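Local structure of protein pid-3 (Caenorhabditis elegans, 7OCX) at residues Leu53-Lys56 / Phe57-Tyr60. The protein probably takes part in piRNA biogenesis as a subunit of the PETISCO complex, pairing its RNA recognition motif domain with that of TOFU-6. Sequence-based numbering, arbitrary orientation.
Sequences LENK and FQVY
In both Asn55 and Lys56, CG is tucked between the two backbone branches, with chi1 at 61° and 58°; this turns the Asn55 amide back over the first turn of helix 56-66 and lays the Lys56 chain beside Phe57. Asn55 is the N-cap: its OD1 accepts from Gln58 N at 3.0 Å, with the donor tilted 20° from the carbonyl plane. Asparagine suits this place because its short side chain carries an acceptor that can fold back to an amide of the first turn. Regular i to i+4 bonding starts at once, Val59 N donating to Asn55 O (3.1 Å) and Tyr60 N to Lys56 O (2.9 Å).

Beyond CG the Lys56 chain is extended. Its CG sits over one face of the Phe57 ring, 4.2 Å from the centroid, in a CH-pi contact, and CE follows the ring out to 3.8 Å from CZ. The methylenes thus lie along one face of the ring. Lys56 NZ travels on to a salt bridge with Asp30 of the TOFU-6 chain, whose Trp31 and Phe34 meet Phe57. On the inner side, Leu53 closes strand 48-53 and brings CD1 to 4.2 Å from Val59 CG2, an apolar pair joining sheet to helix.

Gln58 OE1 accepts from Arg37 N, whereas Gln58 NE2 and Asn55 ND2 both donate to Ser44 O of the TOFU-6 chain. At this strand-to-helix junction of the RRM, the Asn55 side chain therefore serves both the helix cap and the interface, which probably helps to fix the orientation of its amide.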
ATOM      1  N   LEU B  53       9.707   5.462  -9.848  1.00 32.63           N
ATOM      2  CA  LEU B  53       9.780   5.904  -8.469  1.00 33.21           C
ATOM      3  C   LEU B  53      10.537   7.221  -8.423  1.00 34.24           C
ATOM      4  O   LEU B  53      11.050   7.705  -9.428  1.00 38.22           O
ATOM      5  CB  LEU B  53      10.437   4.846  -7.586  1.00 32.77           C
ATOM      6  CG  LEU B  53       9.849   3.438  -7.468  1.00 29.27           C
ATOM      7  CD1 LEU B  53      10.682   2.647  -6.501  1.00 34.78           C
ATOM      8  CD2 LEU B  53       8.403   3.533  -6.997  1.00 33.16           C
ATOM      9  N   GLU B  54      10.645   7.798  -7.237  1.00 31.57           N
ATOM     10  CA  GLU B  54      11.210   9.140  -7.126  1.00 31.88           C
ATOM     11  C   GLU B  54      12.683   9.181  -7.547  1.00 36.04           C
ATOM     12  O   GLU B  54      13.124  10.146  -8.181  1.00 34.37           O
ATOM     13  CB  GLU B  54      11.037   9.626  -5.681  1.00 38.68           C
ATOM     14  CG  GLU B  54      11.539  11.027  -5.357  1.00 39.56           C
ATOM     15  CD  GLU B  54      10.896  12.099  -6.201  1.00 39.70           C
ATOM     16  OE1 GLU B  54       9.831  11.834  -6.806  1.00 42.31           O
ATOM     17  OE2 GLU B  54      11.448  13.223  -6.246  1.00 44.74           O
ATOM     18  N   ASN B  55      13.456   8.152  -7.208  1.00 33.55           N
ATOM     19  CA  ASN B  55      14.891   8.193  -7.487  1.00 35.08           C
ATOM     20  C   ASN B  55      15.487   6.798  -7.363  1.00 34.95           C
ATOM     21  O   ASN B  55      14.809   5.827  -7.000  1.00 32.51           O
ATOM     22  CB  ASN B  55      15.595   9.194  -6.552  1.00 35.49           C
ATOM     23  CG  ASN B  55      15.452   8.821  -5.075  1.00 32.75           C
ATOM     24  OD1 ASN B  55      15.696   7.676  -4.689  1.00 31.68           O
ATOM     25  ND2 ASN B  55      15.024   9.788  -4.249  1.00 34.14           N
ATOM     26  N   LYS B  56      16.784   6.719  -7.661  1.00 33.36           N
ATOM     27  CA  LYS B  56      17.463   5.437  -7.757  1.00 31.31           C
ATOM     28  C   LYS B  56      17.603   4.775  -6.397  1.00 33.22           C
ATOM     29  O   LYS B  56      17.697   3.547  -6.315  1.00 34.25           O
ATOM     30  CB  LYS B  56      18.837   5.627  -8.392  1.00 34.79           C
ATOM     31  CG  LYS B  56      19.737   6.592  -7.631  1.00 37.61           C
ATOM     32  CD  LYS B  56      21.047   6.911  -8.355  1.00 41.46           C
ATOM     33  CE  LYS B  56      21.928   7.864  -7.542  1.00 39.09           C
ATOM     34  NZ  LYS B  56      23.161   8.262  -8.276  1.00 46.64           N
ATOM     35  N   PHE B  57      17.610   5.553  -5.317  1.00 32.15           N
ATOM     36  CA  PHE B  57      17.693   4.933  -3.992  1.00 33.74           C
ATOM     37  C   PHE B  57      16.416   4.203  -3.654  1.00 30.53           C
ATOM     38  O   PHE B  57      16.454   3.111  -3.078  1.00 31.02           O
ATOM     39  CB  PHE B  57      17.984   5.975  -2.932  1.00 33.14           C
ATOM     40  CG  PHE B  57      19.194   6.772  -3.229  1.00 35.31           C
ATOM     41  CD1 PHE B  57      20.446   6.232  -3.033  1.00 36.34           C
ATOM     42  CD2 PHE B  57      19.081   8.038  -3.746  1.00 39.10           C
ATOM     43  CE1 PHE B  57      21.563   6.956  -3.323  1.00 40.58           C
ATOM     44  CE2 PHE B  57      20.192   8.770  -4.039  1.00 43.60           C
ATOM     45  CZ  PHE B  57      21.446   8.224  -3.824  1.00 38.05           C
ATOM     46  N   GLN B  58      15.277   4.795  -4.005  1.00 29.66           N
ATOM     47  CA  GLN B  58      14.007   4.133  -3.797  1.00 29.49           C
ATOM     48  C   GLN B  58      13.876   2.909  -4.699  1.00 30.42           C
ATOM     49  O   GLN B  58      13.373   1.866  -4.257  1.00 30.56           O
ATOM     50  CB  GLN B  58      12.866   5.142  -3.967  1.00 30.90           C
ATOM     51  CG  GLN B  58      12.942   6.256  -2.910  1.00 31.14           C
ATOM     52  CD  GLN B  58      11.640   7.021  -2.753  1.00 32.44           C
ATOM     53  OE1 GLN B  58      10.566   6.456  -2.959  1.00 31.52           O
ATOM     54  NE2 GLN B  58      11.725   8.300  -2.383  1.00 31.09           N
ATOM     55  N   VAL B  59      14.381   2.977  -5.930  1.00 29.75           N
ATOM     56  CA  VAL B  59      14.399   1.774  -6.762  1.00 30.61           C
ATOM     57  C   VAL B  59      15.205   0.681  -6.083  1.00 33.77           C
ATOM     58  O   VAL B  59      14.761  -0.464  -5.970  1.00 31.85           O
ATOM     59  CB  VAL B  59      14.964   2.086  -8.155  1.00 39.12           C
ATOM     60  CG1 VAL B  59      15.223   0.803  -8.959  1.00 35.25           C
ATOM     61  CG2 VAL B  59      14.031   2.976  -8.933  1.00 34.68           C
ATOM     62  N   TYR B  60      16.397   1.019  -5.611  1.00 31.08           N
ATOM     63  CA  TYR B  60      17.241   0.011  -4.981  1.00 34.63           C
ATOM     64  C   TYR B  60      16.524  -0.665  -3.814  1.00 33.89           C
ATOM     65  O   TYR B  60      16.543  -1.898  -3.684  1.00 32.64           O
ATOM     66  CB  TYR B  60      18.545   0.657  -4.523  1.00 37.95           C
ATOM     67  CG  TYR B  60      19.500  -0.289  -3.848  1.00 38.30           C
ATOM     68  CD1 TYR B  60      20.385  -1.069  -4.584  1.00 37.99           C
ATOM     69  CD2 TYR B  60      19.476  -0.446  -2.460  1.00 40.88           C
ATOM     70  CE1 TYR B  60      21.258  -1.939  -3.953  1.00 50.06           C
ATOM     71  CE2 TYR B  60      20.330  -1.318  -1.830  1.00 40.87           C
ATOM     72  CZ  TYR B  60      21.219  -2.073  -2.580  1.00 47.04           C
ATOM     73  OH  TYR B  60      22.077  -2.948  -1.969  1.00 49.22           O
TER